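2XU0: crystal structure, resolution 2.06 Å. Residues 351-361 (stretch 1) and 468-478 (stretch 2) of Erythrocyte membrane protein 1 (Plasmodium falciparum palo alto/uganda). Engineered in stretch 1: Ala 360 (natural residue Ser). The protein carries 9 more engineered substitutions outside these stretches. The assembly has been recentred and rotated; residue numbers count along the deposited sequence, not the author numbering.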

# COMPACT_ATOMS: atom_id res chain seq x y z
N GLY A 351 -9.63 -1.78 -34.47
CA GLY A 351 -8.85 -0.92 -35.36
C GLY A 351 -9.66 -0.33 -36.51
O GLY A 351 -9.08 0.13 -37.50
N HIS A 352 -11.00 -0.33 -36.40
CA HIS A 352 -11.87 0.25 -37.43
C HIS A 352 -11.96 1.75 -37.26
O HIS A 352 -11.95 2.25 -36.12
N ASP A 353 -12.06 2.48 -38.38
CA ASP A 353 -12.26 3.92 -38.35
C ASP A 353 -13.78 4.11 -38.37
O ASP A 353 -14.42 3.89 -39.41
N CYS A 354 -14.35 4.47 -37.21
CA CYS A 354 -15.79 4.63 -37.03
C CYS A 354 -16.42 5.74 -37.90
O CYS A 354 -17.62 5.67 -38.20
N THR A 355 -15.59 6.69 -38.38
CA THR A 355 -16.00 7.77 -39.28
C THR A 355 -16.24 7.26 -40.71
O THR A 355 -16.91 7.93 -41.51
N GLN A 356 -15.70 6.07 -41.04
CA GLN A 356 -15.85 5.44 -42.37
C GLN A 356 -16.33 3.98 -42.28
O GLN A 356 -16.22 3.24 -43.27
N THR A 357 -16.86 3.56 -41.11
CA THR A 357 -17.33 2.19 -40.87
C THR A 357 -18.82 2.15 -40.57
O THR A 357 -19.34 3.02 -39.85
N ASN A 358 -19.50 1.14 -41.12
CA ASN A 358 -20.92 0.89 -40.92
C ASN A 358 -21.10 -0.62 -40.74
O ASN A 358 -21.18 -1.36 -41.72
N LEU A 359 -21.12 -1.07 -39.46
CA LEU A 359 -21.26 -2.48 -39.11
C LEU A 359 -22.61 -3.09 -39.51
O LEU A 359 -22.68 -4.29 -39.82
N ALA A 360 -23.67 -2.25 -39.56
CA ALA A 360 -25.04 -2.61 -39.96
C ALA A 360 -25.13 -3.07 -41.42
O ALA A 360 -26.00 -3.89 -41.74
N HIS A 361 -24.27 -2.53 -42.29
CA HIS A 361 -24.20 -2.86 -43.72
C HIS A 361 -22.99 -3.75 -44.02
O HIS A 361 -22.75 -4.10 -45.18
N LYS A 468 -14.63 -0.04 -27.41
CA LYS A 468 -15.86 -0.71 -27.86
C LYS A 468 -15.91 -0.76 -29.39
O LYS A 468 -15.22 0.03 -30.05
N THR A 469 -16.71 -1.71 -29.94
CA THR A 469 -16.91 -1.83 -31.39
C THR A 469 -17.57 -0.53 -31.87
O THR A 469 -18.29 0.08 -31.09
N CYS A 470 -17.31 -0.11 -33.12
CA CYS A 470 -17.91 1.12 -33.67
C CYS A 470 -19.41 1.20 -33.42
O CYS A 470 -20.09 0.19 -33.67
N PRO A 471 -19.98 2.40 -33.13
CA PRO A 471 -21.45 2.52 -33.11
C PRO A 471 -21.98 2.04 -34.48
O PRO A 471 -21.38 2.37 -35.49
N LEU A 472 -22.99 1.14 -34.47
CA LEU A 472 -23.59 0.43 -35.62
C LEU A 472 -23.66 1.10 -36.99
O LEU A 472 -23.42 0.42 -38.00
N TYR A 473 -24.06 2.38 -37.04
CA TYR A 473 -24.24 3.14 -38.29
C TYR A 473 -23.11 4.14 -38.57
O TYR A 473 -23.22 4.97 -39.49
N GLY A 474 -22.03 4.03 -37.80
CA GLY A 474 -20.86 4.90 -37.89
C GLY A 474 -21.00 6.20 -37.12
O GLY A 474 -21.99 6.42 -36.42
N VAL A 475 -19.96 7.05 -37.22
CA VAL A 475 -19.92 8.37 -36.56
C VAL A 475 -19.59 9.48 -37.56
O VAL A 475 -18.86 9.26 -38.53
N THR A 476 -20.14 10.68 -37.32
CA THR A 476 -19.89 11.88 -38.10
C THR A 476 -19.29 12.91 -37.18
O THR A 476 -19.89 13.28 -36.16
N CYS A 477 -18.09 13.34 -37.51
CA CYS A 477 -17.36 14.34 -36.76
C CYS A 477 -17.44 15.65 -37.54
O CYS A 477 -17.13 15.69 -38.74
N THR A 478 -17.96 16.69 -36.88
CA THR A 478 -18.15 18.03 -37.46
C THR A 478 -16.86 18.86 -37.33
O THR A 478 -15.89 18.41 -36.71

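Disulfide-rich extracellular domains often hold two irregular segments together with one covalent link and let short side chains and backbone groups fill the space around it. The pairing of residues 351-361 with 468-478 in this Plasmodium falciparum erythrocyte membrane protein illustrates the principle. Stretch 1 has no regular helix or strand, and stretch 2 is strand only at 475-477, yet together they bury 635 Å².

The centre is the disulfide between Cys 354 SG and Cys 470 SG, 2.0 Å long. Both cysteines point toward the opposing stretch and both adopt the m rotamer, with chi1 of -56° and -76°; chi3 is -88°, close to the right angle at which a disulfide is least strained. Several carbon atoms pack against the bridge. Cys 470 SG lies 3.8 Å from CB of His 352 and 4.2 Å from CB of Thr 357, while Cys 354 SG approaches CD of Pro 471 at 4.1 Å. Val 475, also m, places CG2 3.8 Å from Cys 354 CB, and its backbone N donates to Cys 354 O at 2.9 Å, so the same pair is joined through main chain and side chain.

Next to the bridge, the Asp 353 side chain makes no contact with stretch 2 but serves its own loop. Its CA-to-CB bond points away from stretch 2, and its t rotamer turns the carboxylate to its own loop: OD1 accepts from Thr 355 N at 3.2 Å and from Thr 355 OG1 at 2.7 Å, and OD2 accepts from Gln 356 NE2 at 2.9 Å. With chi1 at 78° (p), Thr 355 gives its hydroxyl to Asp 353 and its methyl to stretch 2, where CG2 lies 3.8 Å from Val 475 CG2 and 3.7 Å from Cys 477 SG. Thr 357, m, follows the same economy: OG1 donates to Asp 353 O at 2.6 Å, the oxygen that also accepts the turn's bond from Gln 356 N.

Gly 474 needs its lack of a side chain. Thr 357 O sits 3.1 Å from its CA, and a CB would point toward stretch 1 and clash with that oxygen; the positive phi of 84° independently favours glycine.

Farther along, Leu 359 points toward stretch 2 in the common m,t conformation, which carries CD1 to 4.1 Å from Cys 470 CB and 3.3 Å from Cys 470 O. Asn 358 starts sideways, but its t rotamer brings the amide end nearer: ND2 is 3.1 Å from Tyr 473 O, although the angle is too poor for a hydrogen bond. Ala 360 N does donate a hydrogen bond to Leu 472 O, 3.1 Å. The engineered Ala 360 (Ser in the natural sequence) sets CB 3.6 Å from CE2 of Tyr 473, meeting the ring obliquely. The CA-to-CB bond of Tyr 473 points away overall, yet CB touches stretch 1 and the ring reaches Ala 360 CB.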

# COMPACT_ATOMS: atom_id res chain seq x y z
CB HIS A 352 -13.30 -0.33 -37.37
CG HIS A 352 -13.39 -1.82 -37.49
ND1 HIS A 352 -14.55 -2.49 -37.17
CD2 HIS A 352 -12.46 -2.72 -37.89
CE1 HIS A 352 -14.30 -3.77 -37.38
NE2 HIS A 352 -13.05 -3.95 -37.81
CB ASP A 353 -11.55 4.62 -39.54
CG ASP A 353 -11.78 6.12 -39.66
OD1 ASP A 353 -12.44 6.71 -38.77
OD2 ASP A 353 -11.29 6.71 -40.65
CB CYS A 354 -16.15 4.77 -35.55
SG CYS A 354 -15.56 3.39 -34.52
CB THR A 355 -15.04 8.99 -39.22
OG1 THR A 355 -13.85 8.72 -39.96
CG2 THR A 355 -14.70 9.42 -37.79
CB GLN A 356 -14.54 5.53 -43.15
CG GLN A 356 -14.06 6.96 -43.37
CD GLN A 356 -12.80 6.99 -44.17
OE1 GLN A 356 -12.80 6.81 -45.40
NE2 GLN A 356 -11.69 7.23 -43.47
CB THR A 357 -16.48 1.52 -39.76
OG1 THR A 357 -15.12 1.47 -40.19
CG2 THR A 357 -16.93 0.10 -39.39
CB ASN A 358 -21.75 1.43 -42.09
CG ASN A 358 -23.19 1.67 -41.73
OD1 ASN A 358 -23.94 0.76 -41.37
ND2 ASN A 358 -23.61 2.93 -41.84
CB LEU A 359 -20.93 -2.73 -37.62
CG LEU A 359 -19.54 -2.29 -37.12
CD1 LEU A 359 -19.44 -2.41 -35.63
CD2 LEU A 359 -18.44 -3.09 -37.75
CB ALA A 360 -25.96 -1.43 -39.73
CB HIS A 361 -24.14 -1.56 -44.57
CG HIS A 361 -25.30 -0.64 -44.39
ND1 HIS A 361 -26.61 -1.11 -44.32
CD2 HIS A 361 -25.33 0.71 -44.32
CE1 HIS A 361 -27.37 -0.04 -44.18
NE2 HIS A 361 -26.65 1.08 -44.17
CB LYS A 468 -17.12 -0.02 -27.30
CG LYS A 468 -17.31 -0.21 -25.81
CD LYS A 468 -18.51 0.57 -25.29
CE LYS A 468 -18.93 0.14 -23.91
NZ LYS A 468 -18.01 0.65 -22.85
CB THR A 469 -17.79 -3.05 -31.75
OG1 THR A 469 -19.06 -2.94 -31.10
CG2 THR A 469 -17.14 -4.38 -31.39
CB CYS A 470 -17.65 1.22 -35.18
SG CYS A 470 -15.97 1.71 -35.61
CB PRO A 471 -21.68 4.02 -32.89
CG PRO A 471 -20.43 4.49 -32.21
CD PRO A 471 -19.33 3.71 -32.89
CB LEU A 472 -24.98 -0.17 -35.29
CG LEU A 472 -25.05 -1.30 -34.26
CD1 LEU A 472 -26.48 -1.59 -33.89
CD2 LEU A 472 -24.38 -2.58 -34.77
CB TYR A 473 -25.63 3.83 -38.29
CG TYR A 473 -26.72 2.93 -37.74
CD1 TYR A 473 -27.28 3.18 -36.48
CD2 TYR A 473 -27.11 1.78 -38.41
CE1 TYR A 473 -28.25 2.32 -35.95
CE2 TYR A 473 -28.06 0.91 -37.88
CZ TYR A 473 -28.63 1.19 -36.65
OH TYR A 473 -29.56 0.31 -36.14
CB VAL A 475 -19.04 8.46 -35.27
CG1 VAL A 475 -19.46 7.44 -34.21
CG2 VAL A 475 -17.55 8.33 -35.58
CB THR A 476 -21.14 12.36 -38.87
OG1 THR A 476 -21.54 11.34 -39.77
CG2 THR A 476 -20.89 13.65 -39.66
CB CYS A 477 -15.92 13.89 -36.52
SG CYS A 477 -15.78 12.29 -35.66
CB THR A 478 -19.37 18.73 -36.82
OG1 THR A 478 -19.16 18.89 -35.41
CG2 THR A 478 -20.68 18.01 -37.08